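Local coordinates for protein Ent-copalyl diphosphate synthase (Streptomyces platensis, PDB 5BP8) that is a mostly helical bacterial enzyme of the terpene cyclase kind, with a region related to the squalene-hopene cyclase C-terminal domain, at residues D396-Y404 and Y491-D499. Numbering follows the deposited sequence.
Sequences DKWHASPYY and YPGLWHDKD. With SO4 (sulfate ion), chain B.
A single antiparallel bridge pairs His399 with Trp495, joining the loop that leads into helix 402-416 to the small sheet of strands 495-496 and 500-501. The two form a non-hydrogen-bonded pair, flanked by hydrogen bonds from Ala400 N to Leu494 O (2.9 Å, nearly straight) and from His496 N to Trp398 O (2.9 Å). His399 turns its ring edge onto the face of Trp495 in a T-shaped stack, planes at 66°, a placement set by chi1 of -158°, which swings CG to the far side of the backbone N; His399 CD2 lies 3.4 Å from Trp495 CE2. Tyr404 CB rests on one face of the imidazole and Leu494 O on the opposite one, while Leu494 CB packs against His399 CE1 at 3.5 Å. Ser401 N donates to His399 ND1 in the ring plane, fixing the ring's rotation. Within the helical, squalene-hopene-cyclase-related part of the chain, the contact lies between the start of helix 402-416 and helix 449-461, whose Glu450 is the polar partner of both His399 and Trp495. Ser401 is also the N-cap of helix 402-416, its OG accepting from Tyr403 N and hydrogen-bonded to Glu451 OE2. Tyr404 completes the aromatic cluster, its OH 3.4 Å from Trp495 CH2. Leu494 and Trp495 together face Tyr501 in a classic beta bulge. Beyond the bridge, His496 lays its ring over His399 C, donating a weak hydrogen bond from ND1 to Lys397 O, while NE2 is hydrogen-bonded to Tyr70 OH. Lys397 NZ binds a sulfate ion.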
# COMPACT_ATOMS: atom_id res chain seq x y z
N ASP A 396 0.34 -6.44 -11.19
CA ASP A 396 -0.55 -5.31 -10.96
C ASP A 396 0.25 -4.12 -10.45
O ASP A 396 1.22 -4.29 -9.72
CB ASP A 396 -1.62 -5.64 -9.93
CG ASP A 396 -2.58 -4.48 -9.70
OD1 ASP A 396 -3.23 -4.07 -10.68
OD2 ASP A 396 -2.71 -3.99 -8.55
N LYS A 397 -0.21 -2.94 -10.82
CA LYS A 397 0.46 -1.70 -10.45
C LYS A 397 0.44 -1.39 -8.96
O LYS A 397 1.24 -0.58 -8.53
CB LYS A 397 -0.13 -0.51 -11.23
CG LYS A 397 -1.50 -0.06 -10.77
CD LYS A 397 -2.10 0.99 -11.71
CE LYS A 397 -1.37 2.32 -11.61
NZ LYS A 397 -2.08 3.37 -12.38
N TRP A 398 -0.52 -1.91 -8.19
CA TRP A 398 -0.67 -1.50 -6.79
C TRP A 398 0.13 -2.35 -5.80
O TRP A 398 0.11 -2.06 -4.62
CB TRP A 398 -2.15 -1.53 -6.36
CG TRP A 398 -3.02 -0.60 -7.19
CD1 TRP A 398 -4.14 -0.95 -7.89
CD2 TRP A 398 -2.82 0.81 -7.42
NE1 TRP A 398 -4.66 0.17 -8.53
CE2 TRP A 398 -3.86 1.25 -8.26
CE3 TRP A 398 -1.86 1.74 -6.99
CZ2 TRP A 398 -3.96 2.58 -8.71
CZ3 TRP A 398 -1.96 3.06 -7.43
CH2 TRP A 398 -3.01 3.47 -8.27
N HIS A 399 0.80 -3.40 -6.26
CA HIS A 399 1.35 -4.39 -5.37
C HIS A 399 2.63 -4.93 -5.98
O HIS A 399 2.72 -5.21 -7.18
CB HIS A 399 0.30 -5.46 -5.13
CG HIS A 399 0.46 -6.26 -3.88
ND1 HIS A 399 1.46 -7.19 -3.71
CD2 HIS A 399 -0.29 -6.32 -2.77
CE1 HIS A 399 1.32 -7.78 -2.54
NE2 HIS A 399 0.25 -7.27 -1.95
N ALA A 400 3.64 -5.11 -5.13
CA ALA A 400 4.94 -5.67 -5.54
C ALA A 400 4.94 -7.15 -5.91
O ALA A 400 5.87 -7.60 -6.55
CB ALA A 400 5.95 -5.45 -4.40
N SER A 401 3.93 -7.92 -5.47
CA SER A 401 3.91 -9.36 -5.62
C SER A 401 3.04 -9.86 -6.80
O SER A 401 1.86 -9.47 -6.92
CB SER A 401 3.37 -10.00 -4.35
OG SER A 401 3.35 -11.39 -4.49
N PRO A 402 3.58 -10.75 -7.63
CA PRO A 402 2.72 -11.38 -8.63
C PRO A 402 1.69 -12.31 -7.99
O PRO A 402 0.70 -12.71 -8.67
CB PRO A 402 3.69 -12.15 -9.48
CG PRO A 402 4.83 -12.48 -8.60
CD PRO A 402 4.94 -11.35 -7.62
N TYR A 403 1.90 -12.69 -6.73
CA TYR A 403 0.96 -13.57 -6.04
C TYR A 403 -0.35 -12.85 -5.75
O TYR A 403 -1.43 -13.46 -5.87
CB TYR A 403 1.60 -14.20 -4.79
CG TYR A 403 2.81 -14.98 -5.23
CD1 TYR A 403 2.69 -16.20 -5.93
CD2 TYR A 403 4.09 -14.47 -5.06
CE1 TYR A 403 3.81 -16.88 -6.39
CE2 TYR A 403 5.21 -15.15 -5.50
CZ TYR A 403 5.07 -16.34 -6.17
OH TYR A 403 6.21 -16.98 -6.62
N TYR A 404 -0.28 -11.56 -5.42
CA TYR A 404 -1.50 -10.74 -5.27
C TYR A 404 -2.25 -10.64 -6.59
O TYR A 404 -3.47 -10.95 -6.66
CB TYR A 404 -1.18 -9.32 -4.79
CG TYR A 404 -2.40 -8.44 -4.64
CD1 TYR A 404 -3.34 -8.71 -3.68
CD2 TYR A 404 -2.60 -7.34 -5.47
CE1 TYR A 404 -4.46 -7.91 -3.52
CE2 TYR A 404 -3.73 -6.53 -5.33
CZ TYR A 404 -4.66 -6.84 -4.36
OH TYR A 404 -5.79 -6.09 -4.12
N TYR A 491 5.02 -8.85 9.34
CA TYR A 491 4.55 -9.05 7.97
C TYR A 491 5.23 -8.02 7.07
O TYR A 491 5.18 -6.82 7.37
CB TYR A 491 3.04 -8.82 7.87
CG TYR A 491 2.13 -9.86 8.45
CD1 TYR A 491 2.55 -11.15 8.75
CD2 TYR A 491 0.78 -9.55 8.65
CE1 TYR A 491 1.66 -12.10 9.25
CE2 TYR A 491 -0.11 -10.48 9.15
CZ TYR A 491 0.32 -11.76 9.43
OH TYR A 491 -0.58 -12.64 9.90
N PRO A 492 5.92 -8.44 6.01
CA PRO A 492 6.59 -7.44 5.15
C PRO A 492 5.61 -6.57 4.38
O PRO A 492 4.56 -7.06 3.98
CB PRO A 492 7.38 -8.30 4.18
CG PRO A 492 7.48 -9.63 4.80
CD PRO A 492 6.24 -9.81 5.59
N GLY A 493 5.96 -5.31 4.16
CA GLY A 493 5.18 -4.43 3.32
C GLY A 493 5.38 -4.76 1.85
O GLY A 493 6.51 -4.83 1.37
N LEU A 494 4.27 -4.98 1.14
CA LEU A 494 4.30 -5.30 -0.28
C LEU A 494 3.38 -4.41 -1.12
O LEU A 494 3.44 -4.45 -2.35
CB LEU A 494 3.92 -6.76 -0.48
CG LEU A 494 4.80 -7.83 0.20
CD1 LEU A 494 4.21 -9.19 -0.06
CD2 LEU A 494 6.20 -7.77 -0.36
N TRP A 495 2.51 -3.65 -0.48
CA TRP A 495 1.60 -2.76 -1.18
C TRP A 495 2.26 -1.46 -1.54
O TRP A 495 2.90 -0.83 -0.69
CB TRP A 495 0.36 -2.49 -0.33
CG TRP A 495 -0.45 -3.71 -0.08
CD1 TRP A 495 -0.12 -4.77 0.70
CD2 TRP A 495 -1.75 -4.00 -0.61
NE1 TRP A 495 -1.11 -5.69 0.69
CE2 TRP A 495 -2.13 -5.25 -0.10
CE3 TRP A 495 -2.61 -3.31 -1.46
CZ2 TRP A 495 -3.35 -5.86 -0.44
CZ3 TRP A 495 -3.84 -3.93 -1.81
CH2 TRP A 495 -4.19 -5.18 -1.28
N HIS A 496 2.11 -1.02 -2.79
CA HIS A 496 2.77 0.21 -3.22
C HIS A 496 2.20 1.47 -2.58
O HIS A 496 0.99 1.73 -2.66
CB HIS A 496 2.72 0.38 -4.74
CG HIS A 496 3.64 -0.54 -5.48
ND1 HIS A 496 3.65 -0.61 -6.85
CD2 HIS A 496 4.54 -1.45 -5.04
CE1 HIS A 496 4.53 -1.53 -7.23
NE2 HIS A 496 5.10 -2.04 -6.16
N ASP A 497 3.07 2.27 -1.95
CA ASP A 497 2.71 3.66 -1.68
C ASP A 497 3.97 4.52 -1.86
O ASP A 497 4.53 4.57 -2.95
CB ASP A 497 1.98 3.84 -0.34
CG ASP A 497 1.52 5.27 -0.12
OD1 ASP A 497 1.14 5.92 -1.12
OD2 ASP A 497 1.66 5.81 0.99
N LYS A 498 4.45 5.20 -0.82
CA LYS A 498 5.68 5.93 -0.95
C LYS A 498 6.83 4.94 -1.08
O LYS A 498 7.62 5.01 -2.01
CB LYS A 498 5.90 6.84 0.30
CG LYS A 498 4.88 7.97 0.44
CD LYS A 498 5.12 9.08 -0.55
CE LYS A 498 3.96 10.07 -0.56
NZ LYS A 498 3.85 10.77 0.74
N ASP A 499 6.93 4.05 -0.09
CA ASP A 499 7.75 2.84 -0.20
C ASP A 499 6.72 1.72 -0.39
O ASP A 499 5.87 1.84 -1.28
CB ASP A 499 8.86 2.62 0.88
CG ASP A 499 8.41 2.82 2.38
OD1 ASP A 499 7.21 2.79 2.72
OD2 ASP A 499 9.35 2.98 3.25
S SO4 B . -0.14 6.24 -13.23
O1 SO4 B . -0.38 5.04 -14.07
O2 SO4 B . -0.42 7.44 -14.10
O3 SO4 B . -0.92 6.25 -12.02
O4 SO4 B . 1.29 6.27 -12.91
O HOH W 1 -1.05 0.34 -3.52